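Long-range contact in 2-phospho-L-lactate guanylyltransferase (PDB 2I5E), which probably joins GTP to (2S)-2-phospholactate, giving the guanylylated intermediate of coenzyme F420 biosynthesis: residues A[107-119]-A[127-139]. Residues are numbered along the deposited sequence; the frame is centred on the assembly and turned at random.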
ATOM      1  N   LYS A 107       0.155 -15.625   9.021  1.00 35.65           N
ATOM      2  CA  LYS A 107       0.227 -17.048   8.555  1.00 38.88           C
ATOM      3  C   LYS A 107       0.956 -17.086   7.244  1.00 36.86           C
ATOM      4  O   LYS A 107       1.899 -17.840   7.141  1.00 37.52           O
ATOM      5  CB  LYS A 107      -1.194 -17.713   8.438  1.00 37.92           C
ATOM      6  CG  LYS A 107      -1.837 -18.012   9.831  1.00 43.70           C
ATOM      7  CD  LYS A 107      -3.382 -18.213   9.861  1.00 44.36           C
ATOM      8  CE  LYS A 107      -3.962 -19.263   8.864  1.00 51.04           C
ATOM      9  NZ  LYS A 107      -5.193 -20.147   9.437  1.00 49.86           N
ATOM     10  N   GLU A 108       0.577 -16.236   6.271  1.00 36.98           N
ATOM     11  CA  GLU A 108       1.246 -16.272   4.941  1.00 38.92           C
ATOM     12  C   GLU A 108       2.663 -15.816   4.958  1.00 38.20           C
ATOM     13  O   GLU A 108       3.523 -16.405   4.288  1.00 39.29           O
ATOM     14  CB  GLU A 108       0.494 -15.531   3.813  1.00 38.91           C
ATOM     15  CG  GLU A 108      -0.983 -15.819   3.755  1.00 39.91           C
ATOM     16  CD  GLU A 108      -1.712 -15.164   2.556  1.00 43.52           C
ATOM     17  OE1 GLU A 108      -2.889 -15.513   2.328  1.00 50.45           O
ATOM     18  OE2 GLU A 108      -1.154 -14.277   1.881  1.00 46.71           O
ATOM     19  N   ILE A 109       2.948 -14.752   5.706  1.00 37.01           N
ATOM     20  CA  ILE A 109       4.351 -14.312   5.790  1.00 34.74           C
ATOM     21  C   ILE A 109       5.298 -15.399   6.318  1.00 35.88           C
ATOM     22  O   ILE A 109       6.382 -15.686   5.733  1.00 36.71           O
ATOM     23  CB  ILE A 109       4.496 -13.043   6.578  1.00 33.60           C
ATOM     24  CG1 ILE A 109       3.854 -11.893   5.845  1.00 31.57           C
ATOM     25  CG2 ILE A 109       6.062 -12.647   6.793  1.00 35.35           C
ATOM     26  CD1 ILE A 109       3.303 -10.740   6.889  1.00 21.99           C
ATOM     27  N   SER A 110       4.928 -16.019   7.417  1.00 35.90           N
ATOM     28  CA  SER A 110       5.825 -16.986   8.003  1.00 39.01           C
ATOM     29  C   SER A 110       5.786 -18.366   7.286  1.00 39.61           C
ATOM     30  O   SER A 110       6.492 -19.230   7.689  1.00 39.81           O
ATOM     31  CB  SER A 110       5.496 -17.155   9.491  1.00 41.52           C
ATOM     32  OG  SER A 110       4.104 -17.361   9.724  1.00 43.33           O
ATOM     33  N   SER A 111       4.972 -18.537   6.233  1.00 40.58           N
ATOM     34  CA  SER A 111       4.881 -19.770   5.400  1.00 41.64           C
ATOM     35  C   SER A 111       5.626 -19.565   4.115  1.00 42.22           C
ATOM     36  O   SER A 111       5.513 -20.371   3.202  1.00 42.91           O
ATOM     37  CB  SER A 111       3.432 -20.079   5.034  1.00 41.66           C
ATOM     38  OG  SER A 111       2.718 -20.190   6.264  1.00 47.99           O
ATOM     39  N   THR A 112       6.432 -18.507   4.040  1.00 42.21           N
ATOM     40  CA  THR A 112       7.105 -18.246   2.797  1.00 41.74           C
ATOM     41  C   THR A 112       7.925 -19.450   2.420  1.00 44.12           C
ATOM     42  O   THR A 112       8.338 -20.242   3.281  1.00 43.26           O
ATOM     43  CB  THR A 112       8.030 -17.054   2.854  1.00 41.55           C
ATOM     44  OG1 THR A 112       8.571 -16.829   1.536  1.00 41.11           O
ATOM     45  CG2 THR A 112       9.125 -17.235   3.895  1.00 35.04           C
ATOM     46  N   GLU A 113       8.179 -19.590   1.130  1.00 44.56           N
ATOM     47  CA  GLU A 113       8.917 -20.718   0.690  1.00 46.61           C
ATOM     48  C   GLU A 113      10.343 -20.245   0.513  1.00 44.74           C
ATOM     49  O   GLU A 113      11.230 -21.095   0.424  1.00 43.45           O
ATOM     50  CB  GLU A 113       8.278 -21.365  -0.546  1.00 46.92           C
ATOM     51  CG  GLU A 113       7.314 -22.506  -0.137  1.00 50.81           C
ATOM     52  CD  GLU A 113       6.268 -22.877  -1.214  1.00 52.98           C
ATOM     53  OE1 GLU A 113       6.372 -22.398  -2.389  1.00 59.25           O
ATOM     54  OE2 GLU A 113       5.348 -23.680  -0.886  1.00 59.33           O
ATOM     55  N   LYS A 114      10.556 -18.912   0.570  1.00 42.67           N
ATOM     56  CA  LYS A 114      11.935 -18.343   0.523  1.00 42.26           C
ATOM     57  C   LYS A 114      12.639 -18.320   1.890  1.00 40.70           C
ATOM     58  O   LYS A 114      12.008 -18.531   2.921  1.00 40.62           O
ATOM     59  CB  LYS A 114      11.993 -16.912  -0.071  1.00 42.23           C
ATOM     60  CG  LYS A 114      11.393 -16.767  -1.488  1.00 44.20           C
ATOM     61  CD  LYS A 114      12.159 -17.654  -2.463  1.00 48.01           C
ATOM     62  CE  LYS A 114      11.397 -17.901  -3.759  1.00 51.56           C
ATOM     63  NZ  LYS A 114      12.113 -17.213  -4.865  1.00 56.62           N
ATOM     64  N   ASP A 115      13.926 -17.990   1.865  1.00 39.61           N
ATOM     65  CA  ASP A 115      14.735 -17.809   3.042  1.00 38.72           C
ATOM     66  C   ASP A 115      14.333 -16.627   3.904  1.00 38.81           C
ATOM     67  O   ASP A 115      14.456 -16.699   5.158  1.00 38.72           O
ATOM     68  CB  ASP A 115      16.156 -17.613   2.613  1.00 38.68           C
ATOM     69  CG  ASP A 115      16.753 -18.866   2.029  1.00 41.99           C
ATOM     70  OD1 ASP A 115      16.253 -19.987   2.294  1.00 44.97           O
ATOM     71  OD2 ASP A 115      17.703 -18.709   1.259  1.00 47.98           O
ATOM     72  N   VAL A 116      13.946 -15.512   3.258  1.00 37.38           N
ATOM     73  CA  VAL A 116      13.386 -14.345   4.003  1.00 36.30           C
ATOM     74  C   VAL A 116      12.105 -13.850   3.417  1.00 37.01           C
ATOM     75  O   VAL A 116      11.860 -14.014   2.212  1.00 35.31           O
ATOM     76  CB  VAL A 116      14.446 -13.287   4.491  1.00 38.86           C
ATOM     77  CG1 VAL A 116      15.924 -13.653   4.144  1.00 34.88           C
ATOM     78  CG2 VAL A 116      14.038 -11.770   4.297  1.00 33.35           C
ATOM     79  N   CYS A 117      11.157 -13.436   4.261  1.00 35.80           N
ATOM     80  CA  CYS A 117      10.018 -12.731   3.665  1.00 33.80           C
ATOM     81  C   CYS A 117      10.002 -11.332   4.191  1.00 34.66           C
ATOM     82  O   CYS A 117      10.174 -11.066   5.401  1.00 30.60           O
ATOM     83  CB  CYS A 117       8.713 -13.418   3.928  1.00 34.47           C
ATOM     84  SG  CYS A 117       7.300 -12.664   3.155  1.00 35.60           S
ATOM     85  N   ILE A 118       9.834 -10.413   3.245  1.00 33.23           N
ATOM     86  CA  ILE A 118       9.774  -9.048   3.595  1.00 33.19           C
ATOM     87  C   ILE A 118       8.557  -8.253   3.096  1.00 30.49           C
ATOM     88  O   ILE A 118       8.165  -8.342   1.892  1.00 31.48           O
ATOM     89  CB  ILE A 118      11.094  -8.427   3.374  1.00 33.41           C
ATOM     90  CG1 ILE A 118      10.991  -6.911   3.325  1.00 37.41           C
ATOM     91  CG2 ILE A 118      11.811  -9.043   2.192  1.00 40.05           C
ATOM     92  CD1 ILE A 118      12.289  -6.341   3.265  1.00 28.96           C
ATOM     93  N   VAL A 119       7.941  -7.571   4.061  1.00 29.49           N
ATOM     94  CA  VAL A 119       6.837  -6.631   3.912  1.00 28.60           C
ATOM     95  C   VAL A 119       7.265  -5.138   3.939  1.00 28.13           C
ATOM     96  O   VAL A 119       7.752  -4.632   4.990  1.00 27.84           O
ATOM     97  CB  VAL A 119       5.825  -6.838   5.079  1.00 31.10           C
ATOM     98  CG1 VAL A 119       4.488  -6.155   4.785  1.00 28.71           C
ATOM     99  CG2 VAL A 119       5.659  -8.347   5.280  1.00 31.48           C
ATOM    100  N   ASN A 127       8.159  -3.318   7.320  1.00 28.04           N
ATOM    101  CA  ASN A 127       7.096  -3.430   8.323  1.00 28.27           C
ATOM    102  C   ASN A 127       7.104  -4.789   9.035  1.00 28.06           C
ATOM    103  O   ASN A 127       6.690  -4.878  10.180  1.00 27.62           O
ATOM    104  CB  ASN A 127       5.699  -3.167   7.673  1.00 27.59           C
ATOM    105  CG  ASN A 127       5.383  -1.651   7.588  1.00 30.91           C
ATOM    106  OD1 ASN A 127       6.107  -0.820   8.149  1.00 28.49           O
ATOM    107  ND2 ASN A 127       4.325  -1.311   6.917  1.00 29.28           N
ATOM    108  N   ALA A 128       7.621  -5.836   8.363  1.00 27.21           N
ATOM    109  CA  ALA A 128       7.645  -7.173   8.919  1.00 26.33           C
ATOM    110  C   ALA A 128       8.784  -7.856   8.171  1.00 28.70           C
ATOM    111  O   ALA A 128       9.014  -7.601   7.004  1.00 26.99           O
ATOM    112  CB  ALA A 128       6.242  -7.904   8.615  1.00 25.51           C
ATOM    113  N   LEU A 129       9.530  -8.687   8.903  1.00 29.44           N
ATOM    114  CA  LEU A 129      10.655  -9.397   8.359  1.00 30.40           C
ATOM    115  C   LEU A 129      10.616 -10.813   8.970  1.00 30.51           C
ATOM    116  O   LEU A 129      10.632 -10.950  10.206  1.00 28.94           O
ATOM    117  CB  LEU A 129      11.933  -8.673   8.773  1.00 30.42           C
ATOM    118  CG  LEU A 129      13.261  -8.893   8.030  1.00 33.25           C
ATOM    119  CD1 LEU A 129      13.091  -8.881   6.463  1.00 31.06           C
ATOM    120  CD2 LEU A 129      14.184  -7.797   8.523  1.00 28.15           C
ATOM    121  N   PHE A 130      10.527 -11.824   8.107  1.00 29.13           N
ATOM    122  CA  PHE A 130      10.635 -13.229   8.456  1.00 30.45           C
ATOM    123  C   PHE A 130      11.960 -13.794   7.909  1.00 32.24           C
ATOM    124  O   PHE A 130      12.191 -13.829   6.708  1.00 31.65           O
ATOM    125  CB  PHE A 130       9.382 -14.073   8.024  1.00 30.66           C
ATOM    126  CG  PHE A 130       9.414 -15.520   8.527  1.00 32.49           C
ATOM    127  CD1 PHE A 130       9.304 -15.825   9.887  1.00 38.39           C
ATOM    128  CD2 PHE A 130       9.668 -16.580   7.629  1.00 40.91           C
ATOM    129  CE1 PHE A 130       9.399 -17.156  10.362  1.00 38.58           C
ATOM    130  CE2 PHE A 130       9.754 -17.909   8.057  1.00 39.84           C
ATOM    131  CZ  PHE A 130       9.611 -18.197   9.410  1.00 38.34           C
ATOM    132  N   ILE A 131      12.823 -14.188   8.844  1.00 32.24           N
ATOM    133  CA  ILE A 131      14.127 -14.664   8.598  1.00 33.43           C
ATOM    134  C   ILE A 131      14.234 -16.139   9.065  1.00 35.55           C
ATOM    135  O   ILE A 131      14.230 -16.377  10.245  1.00 37.08           O
ATOM    136  CB  ILE A 131      15.112 -13.777   9.413  1.00 33.47           C
ATOM    137  CG1 ILE A 131      14.907 -12.251   9.042  1.00 31.41           C
ATOM    138  CG2 ILE A 131      16.543 -14.297   9.279  1.00 30.43           C
ATOM    139  CD1 ILE A 131      14.898 -11.316  10.308  1.00 27.49           C
ATOM    140  N   LYS A 132      14.337 -17.098   8.143  1.00 37.51           N
ATOM    141  CA  LYS A 132      14.458 -18.531   8.480  1.00 37.95           C
ATOM    142  C   LYS A 132      15.822 -18.833   9.081  1.00 38.89           C
ATOM    143  O   LYS A 132      15.919 -19.673   9.933  1.00 41.16           O
ATOM    144  CB  LYS A 132      14.317 -19.382   7.225  1.00 37.63           C
ATOM    145  CG  LYS A 132      12.912 -19.522   6.753  1.00 39.42           C
ATOM    146  CD  LYS A 132      12.763 -20.460   5.575  1.00 33.68           C
ATOM    147  CE  LYS A 132      11.374 -20.226   4.992  1.00 37.83           C
ATOM    148  NZ  LYS A 132      11.377 -21.019   3.759  1.00 36.31           N
ATOM    149  N   ASN A 133      16.880 -18.162   8.656  1.00 38.84           N
ATOM    150  CA  ASN A 133      18.212 -18.451   9.181  1.00 38.31           C
ATOM    151  C   ASN A 133      18.870 -17.318   9.869  1.00 38.29           C
ATOM    152  O   ASN A 133      19.758 -16.713   9.300  1.00 39.57           O
ATOM    153  CB  ASN A 133      19.103 -18.964   8.054  1.00 38.39           C
ATOM    154  CG  ASN A 133      18.356 -19.957   7.114  1.00 40.16           C
ATOM    155  OD1 ASN A 133      17.874 -21.069   7.531  1.00 38.49           O
ATOM    156  ND2 ASN A 133      18.212 -19.547   5.841  1.00 35.41           N
ATOM    157  N   PRO A 134      18.545 -17.052  11.110  1.00 38.58           N
ATOM    158  CA  PRO A 134      19.009 -15.834  11.761  1.00 40.13           C
ATOM    159  C   PRO A 134      20.515 -15.670  11.812  1.00 42.43           C
ATOM    160  O   PRO A 134      21.033 -14.600  11.975  1.00 41.31           O
ATOM    161  CB  PRO A 134      18.432 -15.948  13.159  1.00 41.20           C
ATOM    162  CG  PRO A 134      17.674 -17.266  13.194  1.00 41.46           C
ATOM    163  CD  PRO A 134      17.430 -17.668  11.824  1.00 38.61           C
ATOM    164  N   SER A 135      21.212 -16.772  11.644  1.00 43.99           N
ATOM    165  CA  SER A 135      22.667 -16.847  11.885  1.00 47.17           C
ATOM    166  C   SER A 135      23.338 -16.194  10.714  1.00 48.11           C
ATOM    167  O   SER A 135      24.452 -15.726  10.857  1.00 50.56           O
ATOM    168  CB  SER A 135      23.149 -18.335  12.047  1.00 46.54           C
ATOM    169  OG  SER A 135      22.591 -19.230  11.065  1.00 47.14           O
ATOM    170  N   LYS A 136      22.603 -16.128   9.586  1.00 48.12           N
ATOM    171  CA  LYS A 136      23.068 -15.629   8.280  1.00 48.71           C
ATOM    172  C   LYS A 136      22.470 -14.261   7.888  1.00 47.55           C
ATOM    173  O   LYS A 136      22.702 -13.796   6.782  1.00 49.90           O
ATOM    174  CB  LYS A 136      22.709 -16.645   7.176  1.00 48.86           C
ATOM    175  CG  LYS A 136      23.800 -17.673   6.857  1.00 51.68           C
ATOM    176  CD  LYS A 136      23.550 -18.223   5.489  1.00 55.14           C
ATOM    177  CE  LYS A 136      24.836 -18.396   4.695  1.00 59.30           C
ATOM    178  NZ  LYS A 136      24.448 -18.589   3.245  1.00 57.02           N
ATOM    179  N   TYR A 137      21.718 -13.632   8.789  1.00 45.92           N
ATOM    180  CA  TYR A 137      21.017 -12.378   8.521  1.00 42.91           C
ATOM    181  C   TYR A 137      21.350 -11.295   9.492  1.00 42.79           C
ATOM    182  O   TYR A 137      21.537 -11.571  10.671  1.00 43.09           O
ATOM    183  CB  TYR A 137      19.508 -12.601   8.493  1.00 43.04           C
ATOM    184  CG  TYR A 137      18.846 -11.519   7.616  1.00 43.29           C
ATOM    185  CD1 TYR A 137      18.919 -11.579   6.206  1.00 38.45           C
ATOM    186  CD2 TYR A 137      18.192 -10.417   8.209  1.00 42.70           C
ATOM    187  CE1 TYR A 137      18.315 -10.564   5.407  1.00 40.53           C
ATOM    188  CE2 TYR A 137      17.583  -9.416   7.421  1.00 41.66           C
ATOM    189  CZ  TYR A 137      17.667  -9.485   6.048  1.00 42.15           C
ATOM    190  OH  TYR A 137      17.069  -8.486   5.329  1.00 41.43           O
ATOM    191  N   ARG A 138      21.433 -10.047   9.014  1.00 41.81           N
ATOM    192  CA  ARG A 138      21.670  -8.877   9.852  1.00 41.29           C
ATOM    193  C   ARG A 138      20.581  -7.813   9.506  1.00 37.66           C
ATOM    194  O   ARG A 138      20.243  -7.666   8.376  1.00 39.41           O
ATOM    195  CB  ARG A 138      23.139  -8.403   9.591  1.00 43.44           C
ATOM    196  CG  ARG A 138      23.461  -6.934   9.958  1.00 45.86           C
ATOM    197  CD  ARG A 138      24.925  -6.489   9.490  1.00 47.20           C
ATOM    198  NE  ARG A 138      25.005  -6.207   8.037  1.00 53.90           N
ATOM    199  CZ  ARG A 138      24.541  -5.091   7.455  1.00 55.04           C
ATOM    200  NH1 ARG A 138      23.966  -4.164   8.208  1.00 56.93           N
ATOM    201  NH2 ARG A 138      24.656  -4.883   6.133  1.00 54.82           N
ATOM    202  N   VAL A 139      19.955  -7.140  10.458  1.00 34.10           N
ATOM    203  CA  VAL A 139      18.963  -6.139  10.130  1.00 32.27           C
ATOM    204  C   VAL A 139      19.545  -4.723  10.169  1.00 33.39           C
ATOM    205  O   VAL A 139      20.466  -4.448  10.974  1.00 36.83           O
ATOM    206  CB  VAL A 139      17.725  -6.080  11.150  1.00 29.85           C
ATOM    207  CG1 VAL A 139      16.940  -7.430  11.227  1.00 26.95           C
ATOM    208  CG2 VAL A 139      18.189  -5.633  12.514  1.00 26.75           C
TER
HETATM  209  O   HOH W   1      17.169 -16.533   6.491  1.00 37.52           O
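The F130 ring packs against the type I turn I109-T112, which shares I109 with helix 103-109. S110 CA sits over its face, 3.8 Å from the ring centroid, in a CH-pi contact. F130 CG is anti to the backbone N (chi1 -173°), which carries the ring out to S110. T112 CG2 meets the ring edge, 3.8 Å from F130 CD2. I109 CG2 touches F130 CB. On the other sheet face, L129 CD1 touches both V116 CG2 and I118 CB, 3.7 Å from each. The antiparallel hairpin 116-120/126-131 lies in the mixed sheet of this GT-A-clan protein, between strands 91-94 and 160-162. C117 and F130 are a hydrogen-bonded pair, and F130 N to C117 O is nearly straight (176°). N127 and A128 face V119 in a classic beta bulge. T112 OG1 hydrogen-bonds E161 and accepts from K114 N in an ST turn. K132 N hydrogen-bonds D115 O, which also takes a water held by N133 N. The extended K132 chain carries NZ to T112 O at 3.2 Å, with a weak bond to E113 O. With an alanine at K132, T112 O is likely to lose its lysine donor, leaving the ST turn less firmly held. The chemistry implies an apolar sheet centre, with the 112-114 turn held to the strand end mainly by carbonyls accepting from one lysine ammonium.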